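Sulfate transporter 4.1, chloroplastic (Arabidopsis thaliana, PDB 7LHV) carries sulfate across the membrane together with protons, as an H(+)/sulfate cotransporter that may take part in regulating sulfate assimilation. Local coordinates at residues L99-V105 with S407-T411; L128-F132 with I415-L419; G527-I533 with I569-E575. All coordinates share one frame. Numbering follows the deposited sequence.

Contact 1. Residues L99-V105 with S407-T411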
# COMPACT_ATOMS: atom_id res chain seq x y z
N LEU A 99 -36.05 -21.21 17.11
CA LEU A 99 -37.01 -21.71 16.14
C LEU A 99 -37.73 -20.56 15.44
O LEU A 99 -37.87 -20.56 14.21
CB LEU A 99 -38.02 -22.63 16.83
CG LEU A 99 -39.00 -23.39 15.94
CD1 LEU A 99 -38.28 -24.49 15.17
CD2 LEU A 99 -40.13 -23.97 16.76
N MET A 100 -38.17 -19.57 16.21
CA MET A 100 -38.84 -18.43 15.60
C MET A 100 -37.90 -17.66 14.67
O MET A 100 -38.29 -17.30 13.56
CB MET A 100 -39.40 -17.50 16.68
CG MET A 100 -40.66 -18.03 17.35
SD MET A 100 -41.85 -18.69 16.17
CE MET A 100 -42.28 -17.21 15.25
N ALA A 101 -36.66 -17.43 15.11
CA ALA A 101 -35.71 -16.70 14.28
C ALA A 101 -35.39 -17.47 13.01
O ALA A 101 -35.29 -16.88 11.93
CB ALA A 101 -34.44 -16.42 15.07
N GLY A 102 -35.23 -18.79 13.11
CA GLY A 102 -34.94 -19.58 11.93
C GLY A 102 -36.08 -19.59 10.93
O GLY A 102 -35.86 -19.45 9.73
N ILE A 103 -37.31 -19.74 11.42
CA ILE A 103 -38.47 -19.70 10.53
C ILE A 103 -38.56 -18.34 9.84
O ILE A 103 -38.77 -18.25 8.62
CB ILE A 103 -39.76 -20.03 11.30
CG1 ILE A 103 -39.82 -21.52 11.62
CG2 ILE A 103 -40.98 -19.61 10.51
CD1 ILE A 103 -40.94 -21.90 12.56
N THR A 104 -38.38 -17.27 10.61
CA THR A 104 -38.46 -15.92 10.06
C THR A 104 -37.39 -15.70 8.99
O THR A 104 -37.68 -15.19 7.90
CB THR A 104 -38.31 -14.91 11.19
OG1 THR A 104 -39.40 -15.05 12.10
CG2 THR A 104 -38.30 -13.50 10.65
N VAL A 105 -36.15 -16.11 9.27
CA VAL A 105 -35.07 -15.90 8.32
C VAL A 105 -35.27 -16.75 7.08
O VAL A 105 -35.01 -16.29 5.96
CB VAL A 105 -33.71 -16.17 8.99
CG1 VAL A 105 -32.61 -16.27 7.95
CG2 VAL A 105 -33.39 -15.07 9.98
N SER A 407 -30.51 -21.24 14.98
CA SER A 407 -31.36 -20.46 14.08
C SER A 407 -30.91 -20.60 12.64
O SER A 407 -31.74 -20.54 11.72
CB SER A 407 -31.34 -18.99 14.50
OG SER A 407 -31.66 -18.84 15.86
N GLY A 408 -29.61 -20.77 12.41
CA GLY A 408 -29.15 -21.07 11.06
C GLY A 408 -29.64 -22.42 10.58
O GLY A 408 -30.23 -22.52 9.50
N LEU A 409 -29.44 -23.46 11.39
CA LEU A 409 -29.83 -24.81 10.98
C LEU A 409 -31.30 -24.86 10.60
O LEU A 409 -31.64 -25.34 9.51
CB LEU A 409 -29.54 -25.80 12.10
CG LEU A 409 -28.11 -26.31 12.26
CD1 LEU A 409 -28.00 -27.23 13.46
CD2 LEU A 409 -27.65 -27.01 11.00
N ILE A 410 -32.17 -24.34 11.46
CA ILE A 410 -33.59 -24.32 11.16
C ILE A 410 -33.83 -23.63 9.82
O ILE A 410 -34.56 -24.14 8.96
CB ILE A 410 -34.37 -23.63 12.29
CG1 ILE A 410 -34.11 -24.34 13.62
CG2 ILE A 410 -35.86 -23.61 11.98
CD1 ILE A 410 -34.73 -25.71 13.71
N THR A 411 -33.18 -22.48 9.61
CA THR A 411 -33.30 -21.79 8.34
C THR A 411 -32.95 -22.72 7.19
O THR A 411 -33.73 -22.90 6.25
CB THR A 411 -32.40 -20.55 8.32
OG1 THR A 411 -32.96 -19.54 9.16
CG2 THR A 411 -32.26 -20.02 6.91
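Ile410 lies across the bare backbone of Gly102, with its CB 4.1 Å from Gly102 CA, and at its far end its CD1 meets Leu99 CD1 at 4.0 Å. The missing side chain is what lets the helices close in. A CB on Gly102 would sit 2.6 Å from Ile410 CB and 3.0 Å from Ser407 O, a clash with both. Gly102 CA comes within 3.3 Å of Ser407 O, and the axes of these short segments approach to 7.4 Å at a crossing angle of -44°. Beside the glycine, Thr411 OG1 lies 3.0 Å from Gly102 O and also 3.0 Å from Ser407 O in its own helix, so one proton has two carbonyls in reach. Val105 CB rests 3.5 Å from the same Thr411 OG1, and Ala101 CB packs 3.8 Å from Ser407 OG, which makes a weak hydrogen bond to Asp98 O. Small residues and buried hydroxyls set against main-chain carbonyls thus imply a joint made by close backbone approach, with Leu99 and Ile410 adding an apolar flank.

Contact 2. Residues L128-F132 with I415-L419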
# COMPACT_ATOMS: atom_id res chain seq x y z
N LEU A 128 -31.30 -21.30 -4.05
CA LEU A 128 -31.68 -22.17 -2.94
C LEU A 128 -30.55 -23.11 -2.57
O LEU A 128 -30.28 -23.32 -1.38
CB LEU A 128 -32.94 -22.96 -3.30
CG LEU A 128 -34.20 -22.13 -3.51
CD1 LEU A 128 -35.38 -23.04 -3.81
CD2 LEU A 128 -34.48 -21.27 -2.30
N TYR A 129 -29.87 -23.68 -3.56
CA TYR A 129 -28.67 -24.46 -3.29
C TYR A 129 -27.67 -23.65 -2.48
O TYR A 129 -27.13 -24.13 -1.48
CB TYR A 129 -28.04 -24.93 -4.60
CG TYR A 129 -28.90 -25.85 -5.44
CD1 TYR A 129 -29.96 -26.54 -4.89
CD2 TYR A 129 -28.63 -26.02 -6.79
CE1 TYR A 129 -30.74 -27.38 -5.66
CE2 TYR A 129 -29.40 -26.86 -7.57
CZ TYR A 129 -30.46 -27.54 -7.00
OH TYR A 129 -31.23 -28.37 -7.77
N SER A 130 -27.46 -22.39 -2.88
CA SER A 130 -26.52 -21.53 -2.18
C SER A 130 -26.96 -21.20 -0.77
O SER A 130 -26.15 -20.66 -0.00
CB SER A 130 -26.31 -20.24 -2.97
OG SER A 130 -25.31 -19.44 -2.37
N SER A 131 -28.20 -21.50 -0.41
CA SER A 131 -28.66 -21.35 0.96
C SER A 131 -28.80 -22.68 1.69
O SER A 131 -29.02 -22.67 2.91
CB SER A 131 -30.02 -20.62 1.00
OG SER A 131 -29.91 -19.32 0.46
N PHE A 132 -28.70 -23.81 0.99
CA PHE A 132 -28.97 -25.08 1.63
C PHE A 132 -27.74 -25.64 2.34
O PHE A 132 -27.71 -25.74 3.57
CB PHE A 132 -29.49 -26.09 0.60
CG PHE A 132 -29.76 -27.44 1.17
CD1 PHE A 132 -30.52 -27.59 2.31
CD2 PHE A 132 -29.24 -28.57 0.57
CE1 PHE A 132 -30.77 -28.84 2.84
CE2 PHE A 132 -29.48 -29.82 1.09
CZ PHE A 132 -30.25 -29.96 2.22
N ILE A 415 -35.10 -24.24 3.87
CA ILE A 415 -34.65 -24.30 2.48
C ILE A 415 -34.80 -25.72 1.95
O ILE A 415 -35.39 -25.94 0.88
CB ILE A 415 -33.19 -23.82 2.36
CG1 ILE A 415 -33.04 -22.43 2.99
CG2 ILE A 415 -32.77 -23.78 0.91
CD1 ILE A 415 -33.79 -21.35 2.27
N GLY A 416 -34.34 -26.70 2.73
CA GLY A 416 -34.48 -28.08 2.30
C GLY A 416 -35.92 -28.44 2.01
O GLY A 416 -36.22 -29.06 0.99
N CYS A 417 -36.83 -28.01 2.88
CA CYS A 417 -38.25 -28.29 2.66
C CYS A 417 -38.69 -27.75 1.30
O CYS A 417 -39.33 -28.47 0.53
CB CYS A 417 -39.08 -27.68 3.78
SG CYS A 417 -38.85 -28.46 5.39
N SER A 418 -38.30 -26.52 0.99
CA SER A 418 -38.61 -25.98 -0.33
C SER A 418 -38.06 -26.89 -1.42
O SER A 418 -38.81 -27.34 -2.30
CB SER A 418 -38.03 -24.57 -0.47
OG SER A 418 -38.59 -23.69 0.50
N LEU A 419 -36.79 -27.26 -1.30
CA LEU A 419 -36.15 -28.08 -2.33
C LEU A 419 -36.82 -29.44 -2.46
O LEU A 419 -36.60 -30.13 -3.45
CB LEU A 419 -34.67 -28.25 -2.02
CG LEU A 419 -33.79 -27.01 -2.18
CD1 LEU A 419 -32.43 -27.23 -1.56
CD2 LEU A 419 -33.65 -26.65 -3.64
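This is an apolar helix-to-helix packing inside the membrane domain, where residues 128-132 of helix 125-141 meet residues 415-419 of helix 406-426. The segments run roughly antiparallel, 139° between their directions, with axes 9.6 Å apart, and side chains fill the gap. Leu419 reaches in among three residues of the other helix: its CD2 touches Leu128 CB at 3.8 Å and Tyr129 CE1 at 3.6 Å, while its CD1 meets Phe132 CB at 3.8 Å. One turn earlier, Ile415 puts CG2 3.4 Å from Leu128 O and 4.0 Å from Phe132 CB, and its CD1 lies 4.0 Å from Ser131 CB. Gly416 makes room for the aromatic ring, since its CA is 3.8 Å from Phe132 CE1 and a CB there would be tight against that atom. Helix 91-119 lines the neighbouring side, with Leu109 touching both Ser131 and Ile415. Leu318 and Pro319, in a loop, pack on Phe132 and Tyr129. Such packing of helices from the first and second halves of the membrane domain is characteristic of the core domain of SLC26/SulP transporters, built as two inverted repeats of seven transmembrane segments.

Contact 3. Residues G527-I533 with I569-E575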
# COMPACT_ATOMS: atom_id res chain seq x y z
N GLY A 527 20.21 28.67 21.58
CA GLY A 527 21.24 27.76 21.15
C GLY A 527 20.86 26.29 21.21
O GLY A 527 21.50 25.48 20.53
N ILE A 528 19.84 25.94 21.97
CA ILE A 528 19.44 24.55 22.17
C ILE A 528 18.06 24.35 21.57
O ILE A 528 17.16 25.16 21.78
CB ILE A 528 19.44 24.16 23.66
CG1 ILE A 528 20.83 24.36 24.26
CG2 ILE A 528 19.00 22.72 23.83
CD1 ILE A 528 20.89 24.02 25.73
N VAL A 529 17.90 23.27 20.80
CA VAL A 529 16.62 22.86 20.25
C VAL A 529 16.31 21.46 20.75
O VAL A 529 17.13 20.55 20.59
CB VAL A 529 16.62 22.91 18.71
CG1 VAL A 529 15.47 22.10 18.16
CG2 VAL A 529 16.52 24.34 18.23
N ILE A 530 15.14 21.29 21.36
CA ILE A 530 14.69 20.00 21.88
C ILE A 530 13.59 19.49 20.96
O ILE A 530 12.56 20.15 20.79
CB ILE A 530 14.20 20.12 23.32
CG1 ILE A 530 15.19 20.93 24.15
CG2 ILE A 530 13.99 18.74 23.92
CD1 ILE A 530 14.62 21.46 25.44
N VAL A 531 13.81 18.32 20.37
CA VAL A 531 12.92 17.75 19.37
C VAL A 531 12.42 16.40 19.87
O VAL A 531 13.22 15.57 20.32
CB VAL A 531 13.63 17.60 18.01
CG1 VAL A 531 12.82 16.72 17.08
CG2 VAL A 531 13.84 18.96 17.38
N ARG A 532 11.11 16.19 19.79
CA ARG A 532 10.49 14.93 20.15
C ARG A 532 9.79 14.35 18.93
O ARG A 532 8.99 15.04 18.29
CB ARG A 532 9.49 15.11 21.29
CG ARG A 532 8.89 13.85 21.84
CD ARG A 532 7.78 14.18 22.82
NE ARG A 532 6.65 14.80 22.14
CZ ARG A 532 5.85 15.70 22.70
NH1 ARG A 532 6.01 16.09 23.96
NH2 ARG A 532 4.85 16.21 21.99
N ILE A 533 10.09 13.10 18.61
CA ILE A 533 9.45 12.40 17.50
C ILE A 533 8.27 11.62 18.08
O ILE A 533 8.46 10.60 18.73
CB ILE A 533 10.43 11.48 16.77
CG1 ILE A 533 11.58 12.28 16.17
CG2 ILE A 533 9.71 10.69 15.70
CD1 ILE A 533 12.86 12.20 16.96
N ILE A 569 22.32 27.48 16.86
CA ILE A 569 22.04 26.05 16.97
C ILE A 569 23.36 25.38 17.31
O ILE A 569 24.17 25.10 16.41
CB ILE A 569 21.43 25.47 15.69
CG1 ILE A 569 20.12 26.17 15.33
CG2 ILE A 569 21.17 23.98 15.87
CD1 ILE A 569 19.05 26.03 16.38
N ASN A 570 23.59 25.10 18.59
CA ASN A 570 24.79 24.40 19.03
C ASN A 570 24.52 22.98 19.49
O ASN A 570 25.37 22.12 19.31
CB ASN A 570 25.46 25.17 20.18
CG ASN A 570 25.88 26.57 19.78
OD1 ASN A 570 26.85 26.75 19.05
ND2 ASN A 570 25.15 27.56 20.27
N PHE A 571 23.35 22.73 20.08
CA PHE A 571 22.98 21.40 20.55
C PHE A 571 21.58 21.07 20.06
O PHE A 571 20.70 21.93 20.04
CB PHE A 571 23.02 21.31 22.08
CG PHE A 571 24.27 21.88 22.69
CD1 PHE A 571 25.38 21.08 22.90
CD2 PHE A 571 24.33 23.21 23.07
CE1 PHE A 571 26.52 21.60 23.46
CE2 PHE A 571 25.47 23.73 23.63
CZ PHE A 571 26.57 22.92 23.83
N VAL A 572 21.38 19.81 19.65
CA VAL A 572 20.07 19.30 19.27
C VAL A 572 19.80 18.06 20.11
O VAL A 572 20.57 17.10 20.05
CB VAL A 572 19.99 18.97 17.77
CG1 VAL A 572 18.73 18.19 17.48
CG2 VAL A 572 20.02 20.25 16.95
N ILE A 573 18.71 18.09 20.87
CA ILE A 573 18.35 17.00 21.78
C ILE A 573 17.12 16.32 21.23
O ILE A 573 16.13 16.98 20.89
CB ILE A 573 18.10 17.52 23.20
CG1 ILE A 573 19.26 18.41 23.66
CG2 ILE A 573 17.92 16.36 24.16
CD1 ILE A 573 18.97 19.17 24.91
N LEU A 574 17.17 14.99 21.14
CA LEU A 574 16.04 14.19 20.67
C LEU A 574 15.36 13.54 21.87
O LEU A 574 16.00 12.81 22.63
CB LEU A 574 16.47 13.15 19.65
CG LEU A 574 16.72 13.64 18.22
CD1 LEU A 574 17.98 14.45 18.13
CD2 LEU A 574 16.77 12.46 17.28
N GLU A 575 14.07 13.80 22.01
CA GLU A 575 13.24 13.11 22.99
C GLU A 575 12.69 11.86 22.33
O GLU A 575 11.83 11.94 21.45
CB GLU A 575 12.10 14.01 23.46
CG GLU A 575 12.58 15.21 24.21
CD GLU A 575 13.22 14.84 25.51
OE1 GLU A 575 12.80 13.84 26.13
OE2 GLU A 575 14.18 15.53 25.90
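Parallel strands 527-533 and 569-575 are joined by alternating backbone hydrogen bonds. Val529 N donates to Phe571 O (3.2 Å), and Val529 O accepts from Ile573 N (2.9 Å). Val531 N then gives to Ile573 O (2.7 Å), and Val531 O accepts a hydrogen bond from Glu575 N (2.6 Å). Near Gly527 the pattern changes: Gly527 O accepts from Asn570 N at 2.9 Å and, weakly, from Phe571 N at 3.3 Å. The alternate residues bond outward: Ile530 and Arg532 to strand 501-504, Val572 to strand 603-606. CA-H...O contacts, such as Leu574 CA to Val531 O at 3.2 Å, supplement the ladder. Arg532 CB touches Glu575 CB at 3.6 Å. Their polar ends turn to other partners: Arg532 NE forms a salt bridge with Asp534, and Glu575 OE2 a hydrogen bond with Ser607 OG. On the same face, Ile528 CG2 packs against Ile573 CD1 (3.7 Å), next to helix 635-643. The other face carries Val529 and Val531, both packed on Tyr552 of helix 542-560. Two adjacent parallel strands linked by that helix form a beta-alpha-beta crossover within the mixed sheet of the STAS domain.

In the fold
From the N terminus, the chain first lays down 99-105 on helix 91-119 and 128-132 on the next helix, 125-141. Some 300 and 280 residues later, respectively, helix 406-426 returns to them. Its 407-411 portion closes contact 1, and the 415-419 portion further along closes contact 2. The two loops therefore cross rather than nest, and a single late helix ties the first two transmembrane helices into one bundle, with contact centres 13 Å apart. Contact 3 follows in series: it opens after both are closed and spans just 35 intervening residues. It belongs to the STAS domain, about 50 Å from either membrane contact at the nearest atoms, and touches neither.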